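Local coordinates for Isomerase/lactonizing enzyme (Agrobacterium fabrum str. C58, PDB 2NQL), which belongs to the mandelate racemase/muconate lactonizing enzyme family of the enolase superfamily and carries a sodium ion in its metal site, at residues E29-N32 / Y36-R39; R43-T48 / G71-G76; A276-C281 / A306-D311; T296-I301 / S332-L337. All coordinates share one frame; numbering follows the deposited sequence. Where two conformers were deposited one is given.

Interaction 1 of 4, residues E29-N32 / Y36-R39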
loop_
_atom_site.group_PDB
_atom_site.type_symbol
_atom_site.label_atom_id
_atom_site.label_comp_id
_atom_site.label_asym_id
_atom_site.label_seq_id
_atom_site.Cartn_x
_atom_site.Cartn_y
_atom_site.Cartn_z
ATOM N N GLU A 29 10.587 -26.197 5.805
ATOM C CA GLU A 29 9.804 -25.395 4.837
ATOM C C GLU A 29 9.789 -25.942 3.399
ATOM O O GLU A 29 10.795 -26.468 2.909
ATOM C CB GLU A 29 10.299 -23.950 4.872
ATOM C CG GLU A 29 9.975 -23.275 6.204
ATOM C CD GLU A 29 11.176 -23.167 7.161
ATOM O OE1 GLU A 29 12.059 -24.065 7.169
ATOM O OE2 GLU A 29 11.224 -22.169 7.911
ATOM N N VAL A 30 8.636 -25.808 2.727
ATOM C CA VAL A 30 8.394 -26.440 1.435
ATOM C C VAL A 30 8.177 -25.318 0.414
ATOM O O VAL A 30 7.573 -24.283 0.749
ATOM C CB VAL A 30 7.151 -27.392 1.485
ATOM C CG1 VAL A 30 6.933 -28.122 0.136
ATOM C CG2 VAL A 30 7.300 -28.409 2.637
ATOM N N VAL A 31 8.694 -25.518 -0.797
ATOM C CA VAL A 31 8.506 -24.561 -1.912
ATOM C C VAL A 31 7.045 -24.631 -2.361
ATOM O O VAL A 31 6.455 -25.718 -2.491
ATOM C CB VAL A 31 9.482 -24.824 -3.079
ATOM C CG1 VAL A 31 9.284 -23.807 -4.262
ATOM C CG2 VAL A 31 10.949 -24.838 -2.570
ATOM N N ASN A 32 6.463 -23.448 -2.537
ATOM C CA ASN A 32 5.093 -23.315 -2.972
ATOM C C ASN A 32 5.070 -22.953 -4.466
ATOM O O ASN A 32 6.127 -22.669 -5.064
ATOM C CB ASN A 32 4.390 -22.263 -2.096
ATOM C CG ASN A 32 3.695 -22.889 -0.890
ATOM O OD1 ASN A 32 2.477 -23.077 -0.884
ATOM N ND2 ASN A 32 4.473 -23.241 0.124
ATOM N N TYR A 36 7.988 -19.797 -4.437
ATOM C CA TYR A 36 8.014 -19.062 -3.167
ATOM C C TYR A 36 8.149 -19.969 -1.946
ATOM O O TYR A 36 7.606 -21.083 -1.924
ATOM C CB TYR A 36 6.767 -18.187 -2.988
ATOM C CG TYR A 36 6.668 -17.138 -4.072
ATOM C CD1 TYR A 36 7.588 -16.082 -4.128
ATOM C CD2 TYR A 36 5.652 -17.194 -5.026
ATOM C CE1 TYR A 36 7.514 -15.117 -5.134
ATOM C CE2 TYR A 36 5.561 -16.227 -6.030
ATOM C CZ TYR A 36 6.505 -15.196 -6.073
ATOM O OH TYR A 36 6.417 -14.241 -7.048
ATOM N N ILE A 37 8.826 -19.450 -0.931
ATOM C CA ILE A 37 8.985 -20.159 0.357
ATOM C C ILE A 37 8.817 -19.232 1.557
ATOM O O ILE A 37 9.354 -18.123 1.588
ATOM C CB ILE A 37 10.331 -20.968 0.386
ATOM C CG1 ILE A 37 10.341 -22.002 1.517
ATOM C CG2 ILE A 37 11.541 -20.062 0.366
ATOM C CD1 ILE A 37 11.149 -23.255 1.122
ATOM N N VAL A 38 8.025 -19.669 2.526
ATOM C CA VAL A 38 7.777 -18.878 3.725
ATOM C C VAL A 38 8.668 -19.384 4.851
ATOM O O VAL A 38 8.651 -20.575 5.147
ATOM C CB VAL A 38 6.268 -18.897 4.140
ATOM C CG1 VAL A 38 6.071 -18.387 5.562
ATOM C CG2 VAL A 38 5.458 -18.013 3.217
ATOM N N ARG A 39 9.459 -18.477 5.429
ATOM C CA ARG A 39 10.235 -18.774 6.627
ATOM C C ARG A 39 9.314 -18.857 7.842
ATOM O O ARG A 39 8.642 -17.889 8.188
ATOM C CB ARG A 39 11.332 -17.724 6.832
ATOM C CG ARG A 39 12.498 -18.207 7.702
ATOM C CD ARG A 39 13.370 -17.055 8.198
ATOM N NE ARG A 39 14.195 -16.476 7.139
ATOM C CZ ARG A 39 14.943 -15.381 7.278
ATOM N NH1 ARG A 39 14.980 -14.729 8.430
ATOM N NH2 ARG A 39 15.651 -14.937 6.249
HETATM O O HOH W 1 6.666 -22.332 2.294
#
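N32 and Y36 meet through their backbones: N32 N donates to Y36 O at 2.7 Å, a nearly straight bond. The return bond, Y36 N to N32 O, is weak at 3.5 Å. The same Y36 carbonyl also receives a CA-H...O contact from V31. Further along, direct bonding gives way to a water bridge, in which water 1 donates to V30 O at 2.6 Å and accepts from V38 N at 3.0 Å. The N32 amide turns back on its own segment, ND2 making a weak bond to V30 O. E29 reaches over to V38, its CG lying 3.2 Å from V38 O, while its carboxylate is fixed by the backbone N-H groups of E27 and K40; OE2 thereby comes to rest beside R39 CA.

The apolar part belongs to I37. With CG1 anti to the backbone N (chi1 -164°), the branch ends against the backbone of residues 29-31: CG1 is 3.7 Å from V30 O, and CD1 is 4.0 Å from V31 CG2, the two side chains crossing at about a right angle.

The two segments run roughly antiparallel, 157° apart, so the loop before strand 36-38 folds back along it. On its other edge that strand pairs with strand 45-47 through backbone bonds between I37 and Y46. The ring of Y36 leads away from 29-32, and its OH bonds to A74 N and to D84 of the second subunit, whose F89 also packs on Y36 and V38.

Interaction 2 of 4, residues R43-T48 / G71-G76. With SO4 (sulfate ion), chain D.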
loop_
_atom_site.group_PDB
_atom_site.type_symbol
_atom_site.label_atom_id
_atom_site.label_comp_id
_atom_site.label_asym_id
_atom_site.label_seq_id
_atom_site.Cartn_x
_atom_site.Cartn_y
_atom_site.Cartn_z
ATOM N N ARG A 43 7.454 -15.673 9.274
ATOM C CA ARG A 43 6.221 -15.780 8.492
ATOM C C ARG A 43 6.282 -14.997 7.161
ATOM O O ARG A 43 5.272 -14.847 6.479
ATOM C CB ARG A 43 5.003 -15.405 9.347
ATOM C CG ARG A 43 4.785 -16.393 10.489
ATOM C CD ARG A 43 4.044 -15.765 11.648
ATOM N NE ARG A 43 2.658 -15.494 11.287
ATOM C CZ ARG A 43 1.663 -16.375 11.359
ATOM N NH1 ARG A 43 1.872 -17.615 11.796
ATOM N NH2 ARG A 43 0.442 -16.001 10.992
ATOM N N THR A 44 7.490 -14.551 6.805
ATOM C CA THR A 44 7.757 -13.763 5.607
ATOM C C THR A 44 8.006 -14.683 4.409
ATOM O O THR A 44 8.683 -15.704 4.532
ATOM C CB THR A 44 8.941 -12.808 5.863
ATOM O OG1 THR A 44 8.597 -11.933 6.948
ATOM C CG2 THR A 44 9.311 -11.981 4.621
ATOM N N VAL A 45 7.463 -14.322 3.241
ATOM C CA VAL A 45 7.731 -15.064 2.014
ATOM C C VAL A 45 9.030 -14.599 1.358
ATOM O O VAL A 45 9.384 -13.417 1.421
ATOM C CB VAL A 45 6.528 -14.975 1.007
ATOM C CG1 VAL A 45 6.441 -13.579 0.357
ATOM C CG2 VAL A 45 6.592 -16.090 -0.059
ATOM N N TYR A 46 9.736 -15.546 0.741
ATOM C CA TYR A 46 11.000 -15.290 0.014
ATOM C C TYR A 46 10.937 -15.951 -1.347
ATOM O O TYR A 46 10.349 -17.032 -1.479
ATOM C CB TYR A 46 12.207 -15.851 0.802
ATOM C CG TYR A 46 12.392 -15.101 2.100
ATOM C CD1 TYR A 46 13.208 -13.967 2.161
ATOM C CD2 TYR A 46 11.718 -15.506 3.252
ATOM C CE1 TYR A 46 13.344 -13.247 3.366
ATOM C CE2 TYR A 46 11.850 -14.809 4.468
ATOM C CZ TYR A 46 12.663 -13.676 4.507
ATOM O OH TYR A 46 12.797 -13.002 5.698
ATOM N N PRO A 47 11.592 -15.335 -2.352
ATOM C CA PRO A 47 11.775 -15.962 -3.632
ATOM C C PRO A 47 12.932 -16.965 -3.574
ATOM O O PRO A 47 13.831 -16.827 -2.720
ATOM C CB PRO A 47 12.205 -14.797 -4.531
ATOM C CG PRO A 47 12.959 -13.857 -3.613
ATOM C CD PRO A 47 12.247 -14.004 -2.270
ATOM N N THR A 48 12.918 -17.913 -4.500
ATOM C CA THR A 48 14.015 -18.862 -4.670
ATOM C C THR A 48 14.888 -18.479 -5.876
ATOM O O THR A 48 15.340 -19.326 -6.643
ATOM C CB THR A 48 13.482 -20.330 -4.761
ATOM O OG1 THR A 48 12.470 -20.420 -5.774
ATOM C CG2 THR A 48 12.901 -20.756 -3.371
ATOM N N GLY A 71 10.923 -6.639 -7.924
ATOM C CA GLY A 71 10.239 -7.636 -8.720
ATOM C C GLY A 71 10.326 -9.025 -8.130
ATOM O O GLY A 71 9.921 -9.965 -8.794
ATOM N N ILE A 72 10.822 -9.162 -6.897
ATOM C CA ILE A 72 10.931 -10.497 -6.278
ATOM C C ILE A 72 9.610 -11.262 -6.156
ATOM O O ILE A 72 9.563 -12.494 -6.326
ATOM C CB ILE A 72 11.672 -10.507 -4.919
ATOM C CG1 ILE A 72 11.168 -9.402 -3.978
ATOM C CG2 ILE A 72 13.202 -10.440 -5.141
ATOM C CD1 ILE A 72 11.460 -9.702 -2.521
ATOM N N VAL A 73 8.531 -10.523 -5.882
ATOM C CA VAL A 73 7.235 -11.148 -5.626
ATOM C C VAL A 73 6.185 -10.543 -6.564
ATOM O O VAL A 73 6.007 -9.320 -6.587
ATOM C CB VAL A 73 6.822 -10.993 -4.155
ATOM C CG1 VAL A 73 5.467 -11.690 -3.900
ATOM C CG2 VAL A 73 7.892 -11.590 -3.208
ATOM N N ALA A 74 5.532 -11.407 -7.335
ATOM C CA ALA A 74 4.428 -11.008 -8.233
ATOM C C ALA A 74 4.771 -9.727 -9.038
ATOM O O ALA A 74 4.097 -8.688 -8.891
ATOM C CB ALA A 74 3.155 -10.832 -7.404
ATOM N N PRO A 75 5.826 -9.790 -9.886
ATOM C CA PRO A 75 6.222 -8.635 -10.688
ATOM C C PRO A 75 5.124 -8.230 -11.690
ATOM O O PRO A 75 5.139 -7.107 -12.165
ATOM C CB PRO A 75 7.446 -9.152 -11.453
ATOM C CG PRO A 75 7.270 -10.627 -11.511
ATOM C CD PRO A 75 6.698 -10.948 -10.160
ATOM N N GLY A 76 4.211 -9.159 -11.999
ATOM C CA GLY A 76 2.983 -8.855 -12.746
ATOM C C GLY A 76 2.119 -7.734 -12.165
ATOM O O GLY A 76 1.357 -7.113 -12.913
HETATM S S SO4 D . 14.485 -9.411 4.217
HETATM O O1 SO4 D . 13.116 -9.132 3.789
HETATM O O2 SO4 D . 14.417 -10.529 5.165
HETATM O O3 SO4 D . 15.321 -9.776 3.080
HETATM O O4 SO4 D . 15.022 -8.226 4.876
#
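P47 and I72 form the closer of two small apolar meetings here: P47 CG stands 3.8 Å from I72 CG2, and the same distance from I72 CB. P47 thus presents CG, the atom of its ring nearest the other segment, to the branch point of the isoleucine. I72 has CG1 between its backbone N and carbonyl carbon (chi1 47°), which leaves CG2 lying beside the backbone N as the methyl that meets the proline. The second meeting is looser, V45 CG1 to V73 CG2 at 4.3 Å, one methyl of each valine doing the touching. No hydrogen bond joins the two segments.

The CB of Y46, between V45 and P47 in the strand, leaves the backbone on the side away from 71-76. Its CG lies beside the backbone N and anti to the carbonyl carbon (chi1 -66°), and the hydroxyl donates to O2 of a sulfate ion at 3.0 Å. That oxygen lies at the ring edge, in the ring plane, and also approaches CE1 at 3.4 Å. H216 NE2 is a second partner of the sulfate, which probably came from the crystallisation liquor, and N42 ND2 bonds to Y46 OH.

The contact ties strand 45-47 to the loop that leads from strand 64-70 into helix 75-90, in the N-terminal domain of the family. R51 bonds to the carbonyls of G71 and I72 from strand 50-59, and Y36 of the neighbouring strand 36-38 touches both V45 and V73. From the second subunit, M109 packs on both valines, while R112 takes the V45 carbonyl and makes a cation-pi contact with Y46.

Interaction 3 of 4, residues A276-C281 / A306-D311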
loop_
_atom_site.group_PDB
_atom_site.type_symbol
_atom_site.label_atom_id
_atom_site.label_comp_id
_atom_site.label_asym_id
_atom_site.label_seq_id
_atom_site.Cartn_x
_atom_site.Cartn_y
_atom_site.Cartn_z
ATOM N N ALA A 276 4.504 10.111 9.997
ATOM C CA ALA A 276 3.782 9.301 10.979
ATOM C C ALA A 276 4.659 8.755 12.108
ATOM O O ALA A 276 4.187 8.613 13.241
ATOM C CB ALA A 276 3.021 8.175 10.283
ATOM N N ARG A 277 5.934 8.482 11.822
ATOM C CA ARG A 277 6.834 7.962 12.861
ATOM C C ARG A 277 7.554 9.048 13.646
ATOM O O ARG A 277 7.645 8.964 14.864
ATOM C CB ARG A 277 7.849 6.945 12.307
ATOM C CG ARG A 277 7.313 5.540 12.180
ATOM C CD ARG A 277 6.693 5.346 10.820
ATOM N NE ARG A 277 5.987 4.091 10.650
ATOM C CZ ARG A 277 5.092 3.879 9.689
ATOM N NH1 ARG A 277 4.799 4.852 8.829
ATOM N NH2 ARG A 277 4.492 2.699 9.593
ATOM N N ILE A 278 8.060 10.072 12.963
ATOM C CA ILE A 278 8.906 11.040 13.644
ATOM C C ILE A 278 8.092 12.017 14.496
ATOM O O ILE A 278 8.615 12.589 15.452
ATOM C CB ILE A 278 9.903 11.745 12.691
ATOM C CG1 ILE A 278 9.179 12.731 11.757
ATOM C CG2 ILE A 278 10.741 10.684 11.910
ATOM C CD1 ILE A 278 10.095 13.659 10.998
ATOM N N GLU A 279 6.807 12.170 14.166
ATOM C CA GLU A 279 5.873 12.954 14.986
ATOM C C GLU A 279 5.588 12.327 16.362
ATOM O O GLU A 279 5.162 13.019 17.284
ATOM C CB GLU A 279 4.585 13.281 14.198
ATOM C CG GLU A 279 4.791 14.367 13.092
ATOM C CD GLU A 279 3.710 14.405 11.985
ATOM O OE1 GLU A 279 2.740 13.604 12.006
ATOM O OE2 GLU A 279 3.844 15.253 11.069
ATOM N N ARG A 280 5.871 11.030 16.499
ATOM C CA ARG A 280 5.649 10.276 17.734
ATOM C C ARG A 280 6.898 9.647 18.378
ATOM O O ARG A 280 6.933 9.486 19.594
ATOM C CB ARG A 280 4.608 9.181 17.491
ATOM C CG ARG A 280 3.184 9.690 17.302
ATOM C CD ARG A 280 2.230 8.536 17.003
ATOM N NE ARG A 280 2.098 7.618 18.137
ATOM C CZ ARG A 280 1.217 6.620 18.203
ATOM N NH1 ARG A 280 0.375 6.395 17.196
ATOM N NH2 ARG A 280 1.179 5.846 19.281
ATOM N N CYS A 281 7.890 9.253 17.569
ATOM C CA CYS A 281 9.027 8.420 18.040
ATOM C C CYS A 281 10.353 9.189 17.995
ATOM O O CYS A 281 10.433 10.236 17.349
ATOM C CB CYS A 281 9.164 7.127 17.230
ATOM S SG CYS A 281 7.619 6.280 16.810
ATOM N N ALA A 306 16.696 16.382 7.302
ATOM C CA ALA A 306 17.451 17.631 7.551
ATOM C C ALA A 306 16.720 18.588 8.480
ATOM O O ALA A 306 17.346 19.210 9.350
ATOM C CB ALA A 306 17.834 18.333 6.237
ATOM N N GLU A 307 15.400 18.674 8.328
ATOM C CA GLU A 307 14.555 19.478 9.225
ATOM C C GLU A 307 14.618 19.073 10.690
ATOM O O GLU A 307 14.347 19.894 11.574
ATOM C CB GLU A 307 13.094 19.477 8.764
ATOM C CG GLU A 307 12.817 20.345 7.545
ATOM C CD GLU A 307 11.468 20.040 6.899
ATOM O OE1 GLU A 307 10.492 19.770 7.634
ATOM O OE2 GLU A 307 11.385 20.074 5.649
ATOM N N HIS A 308 14.950 17.813 10.955
ATOM C CA HIS A 308 14.803 17.248 12.279
ATOM C C HIS A 308 16.105 16.670 12.813
ATOM O O HIS A 308 16.133 16.022 13.870
ATOM C CB HIS A 308 13.656 16.239 12.283
ATOM C CG HIS A 308 12.313 16.883 12.135
ATOM N ND1 HIS A 308 11.598 17.368 13.210
ATOM C CD2 HIS A 308 11.532 17.073 11.044
ATOM C CE1 HIS A 308 10.444 17.852 12.782
ATOM N NE2 HIS A 308 10.381 17.686 11.472
ATOM N N GLY A 309 17.187 16.932 12.071
ATOM C CA GLY A 309 18.513 16.441 12.407
ATOM C C GLY A 309 18.603 14.933 12.499
ATOM O O GLY A 309 19.290 14.405 13.361
ATOM N N ILE A 310 17.878 14.239 11.620
ATOM C CA ILE A 310 17.892 12.778 11.572
ATOM C C ILE A 310 18.927 12.377 10.515
ATOM O O ILE A 310 18.897 12.910 9.405
ATOM C CB ILE A 310 16.459 12.229 11.210
ATOM C CG1 ILE A 310 15.462 12.647 12.317
ATOM C CG2 ILE A 310 16.485 10.682 11.040
ATOM C CD1 ILE A 310 13.987 12.409 12.017
ATOM N N ASP A 311 19.842 11.465 10.870
ATOM C CA ASP A 311 20.823 10.914 9.904
ATOM C C ASP A 311 20.145 10.061 8.822
ATOM O O ASP A 311 19.124 9.447 9.068
ATOM C CB ASP A 311 21.875 10.076 10.627
ATOM C CG ASP A 311 22.795 10.927 11.503
ATOM O OD1 ASP A 311 22.836 12.157 11.313
ATOM O OD2 ASP A 311 23.477 10.366 12.372
#
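I278 carries its side of this contact alone, meeting H308 with one branch and I310 with the other. Its CB, near the C-terminal end of helix 271-278, lies 4.2 Å from I310 CD1. From there the short branch, CG2, closes on the same I310 methyl at 3.7 Å, the tightest apolar approach between the two isoleucines. CG1 takes the position between backbone N and carbonyl carbon (chi1 71°) and serves as the link to the tip; the extended chi2 of 168° then carries CD1 out to the histidine. There CD1 sits over one face of the H308 ring, 4.0 Å from the centroid and 25° off the ring normal, a CH-pi contact. It is displaced toward the rim, with CD2 as its nearest ring atom at 3.7 Å.

I310 presents CD1 to I278. A305 and V286 also pack against I310, while L304 touches I278 from helix 295-308. No hydrogen bond crosses between the segments.

Between H308 and I310 the chain changes direction at G309. This glycine, with positive phi, is the first residue to leave helical geometry, in a Schellman motif, after which the chain enters strand 311-312, where D311 bonds to A284 and V286 of the preceding strand region. Two barrel helices thus meet near their C-terminal ends, just where each chain turns back toward its next parallel strand, an arrangement that belongs to the beta/alpha barrel of the enolase superfamily's C-terminal domain.

Interaction 4 of 4, residues T296-I301 / S332-L337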
loop_
_atom_site.group_PDB
_atom_site.type_symbol
_atom_site.label_atom_id
_atom_site.label_comp_id
_atom_site.label_asym_id
_atom_site.label_seq_id
_atom_site.Cartn_x
_atom_site.Cartn_y
_atom_site.Cartn_z
ATOM N N THR A 296 12.263 11.349 -6.473
ATOM C CA THR A 296 11.391 12.394 -5.874
ATOM C C THR A 296 11.079 12.130 -4.388
ATOM O O THR A 296 11.273 13.016 -3.547
ATOM C CB THR A 296 10.105 12.557 -6.687
ATOM O OG1 THR A 296 10.437 12.935 -8.025
ATOM C CG2 THR A 296 9.143 13.590 -6.042
ATOM N N ASN A 297 10.638 10.907 -4.060
ATOM C CA ASN A 297 10.371 10.524 -2.666
ATOM C C ASN A 297 11.575 10.519 -1.760
ATOM O O ASN A 297 11.499 10.927 -0.607
ATOM C CB ASN A 297 9.667 9.151 -2.595
ATOM C CG ASN A 297 8.163 9.262 -2.847
ATOM O OD1 ASN A 297 7.515 10.191 -2.360
ATOM N ND2 ASN A 297 7.604 8.301 -3.582
ATOM N N PHE A 298 12.689 10.030 -2.296
ATOM C CA PHE A 298 13.929 9.893 -1.544
ATOM C C PHE A 298 14.409 11.304 -1.159
ATOM O O PHE A 298 14.754 11.530 0.001
ATOM C CB PHE A 298 14.922 9.202 -2.465
ATOM C CG PHE A 298 16.022 8.454 -1.787
ATOM C CD1 PHE A 298 15.938 7.063 -1.618
ATOM C CD2 PHE A 298 17.205 9.117 -1.439
ATOM C CE1 PHE A 298 17.003 6.352 -1.071
ATOM C CE2 PHE A 298 18.274 8.420 -0.872
ATOM C CZ PHE A 298 18.174 7.042 -0.692
ATOM N N ILE A 299 14.375 12.250 -2.108
ATOM C CA ILE A 299 14.813 13.636 -1.898
ATOM C C ILE A 299 13.965 14.328 -0.807
ATOM O O ILE A 299 14.472 15.034 0.061
ATOM C CB ILE A 299 14.784 14.424 -3.266
ATOM C CG1 ILE A 299 15.989 14.051 -4.145
ATOM C CG2 ILE A 299 14.724 15.931 -3.078
ATOM C CD1 ILE A 299 17.325 13.977 -3.400
ATOM N N ARG A 300 12.657 14.107 -0.857
ATOM C CA ARG A 300 11.746 14.656 0.174
ATOM C C ARG A 300 11.937 14.044 1.563
ATOM O O ARG A 300 11.871 14.756 2.559
ATOM C CB ARG A 300 10.283 14.544 -0.271
ATOM C CG ARG A 300 10.011 15.283 -1.565
ATOM C CD ARG A 300 8.619 14.971 -2.133
ATOM N NE ARG A 300 8.334 15.837 -3.281
ATOM C CZ ARG A 300 7.285 15.717 -4.095
ATOM N NH1 ARG A 300 6.416 14.724 -3.920
ATOM N NH2 ARG A 300 7.130 16.571 -5.113
ATOM N N ILE A 301 12.188 12.733 1.637
ATOM C CA ILE A 301 12.550 12.093 2.898
ATOM C C ILE A 301 13.876 12.675 3.461
ATOM O O ILE A 301 14.001 12.944 4.675
ATOM C CB ILE A 301 12.587 10.549 2.754
ATOM C CG1 ILE A 301 11.149 9.997 2.699
ATOM C CG2 ILE A 301 13.379 9.906 3.867
ATOM C CD1 ILE A 301 11.040 8.600 2.084
ATOM N N SER A 332 23.724 11.400 -2.577
ATOM C CA SER A 332 24.893 12.295 -2.650
ATOM C C SER A 332 24.574 13.766 -2.403
ATOM O O SER A 332 25.461 14.525 -2.055
ATOM C CB SER A 332 25.594 12.133 -3.991
ATOM O OG SER A 332 24.881 12.811 -5.009
ATOM N N THR A 333 23.305 14.144 -2.578
ATOM C CA THR A 333 22.831 15.525 -2.445
ATOM C C THR A 333 22.365 15.859 -1.033
ATOM O O THR A 333 21.993 17.008 -0.760
ATOM C CB THR A 333 21.616 15.787 -3.401
ATOM O OG1 THR A 333 20.449 15.100 -2.888
ATOM C CG2 THR A 333 21.937 15.331 -4.821
ATOM N N LEU A 334 22.370 14.867 -0.145
ATOM C CA LEU A 334 21.701 14.965 1.152
ATOM C C LEU A 334 22.658 15.362 2.257
ATOM O O LEU A 334 23.637 14.669 2.523
ATOM C CB LEU A 334 20.977 13.659 1.516
ATOM C CG LEU A 334 19.934 13.112 0.517
ATOM C CD1 LEU A 334 19.295 11.790 1.015
ATOM C CD2 LEU A 334 18.855 14.147 0.232
ATOM N N SER A 335 22.353 16.485 2.909
ATOM C CA SER A 335 23.165 17.014 4.016
ATOM C C SER A 335 23.264 16.067 5.215
ATOM O O SER A 335 24.288 16.036 5.906
ATOM C CB SER A 335 22.627 18.381 4.443
ATOM O OG SER A 335 21.332 18.241 5.011
ATOM N N MET A 336 22.213 15.275 5.446
ATOM C CA MET A 336 22.187 14.339 6.550
ATOM C C MET A 336 22.755 12.939 6.237
ATOM O O MET A 336 22.750 12.065 7.113
ATOM C CB MET A 336 20.754 14.205 7.075
ATOM C CG MET A 336 20.117 15.509 7.520
ATOM S SD MET A 336 21.115 16.372 8.775
ATOM C CE MET A 336 21.238 15.189 10.110
ATOM N N LEU A 337 23.228 12.725 5.008
ATOM C CA LEU A 337 23.849 11.444 4.643
ATOM C C LEU A 337 25.089 11.110 5.481
ATOM O O LEU A 337 26.062 11.875 5.502
ATOM C CB LEU A 337 24.208 11.387 3.158
ATOM C CG LEU A 337 24.658 9.983 2.707
ATOM C CD1 LEU A 337 23.440 9.135 2.436
ATOM C CD2 LEU A 337 25.488 10.084 1.467
#
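The F298 ring meets L334 obliquely, CD1 of the leucine lying 4.0 Å from CE2 and slightly farther from CD2, and the two side chains cross at about a right angle. F298 reaches L334 because its CG is anti to the backbone N (chi1 -155°), which swings the ring toward the loop; S327, A330 and S331 of helix 322-331, together with P288 and P314, pack round it. Within the helix, and apart from the contact itself, the R300 guanidinium has T296 CG2 over the centre of one face and forms a salt bridge with D103.

In the C-terminal beta/alpha barrel, this contact sets helix 295-308 against the loop running from helix 322-331 to strand 340-342. L334 begins a type I turn in that loop, closed by L337 N to L334 O at 3.2 Å.

I299, modelled in two conformers, forms the second half of the contact. In the conformer given, its CD1 lies 3.9 Å from L334 CD2, and the two leucine methyls then go one to F298 and one to I299. The same CD1 comes near T333 OG1, an approach that is tentative; that hydroxyl bonds to A330 O, earlier in the chain.

In the fold
Interactions 1 and 2 follow in series along the chain and touch, their centres 11 Å apart: strands 36-38 and 45-47 pair in one small antiparallel sheet. Interactions 3 and 4 lie in the C-terminal barrel domain, alternate along the chain and share helix 295-308. Their centres are 14 Å apart, and M336 of the 332-337 loop packs against A306, G309, I310 and D311. The two pairs are well separated, with 28 to 37 Å between centres. Interactions 1 and 2 lie opposite interaction 4 across the chain's centre. Interactions 1, 2 and 3 also touch the second subunit, so both the small sheet and the barrel contribute to the dimer.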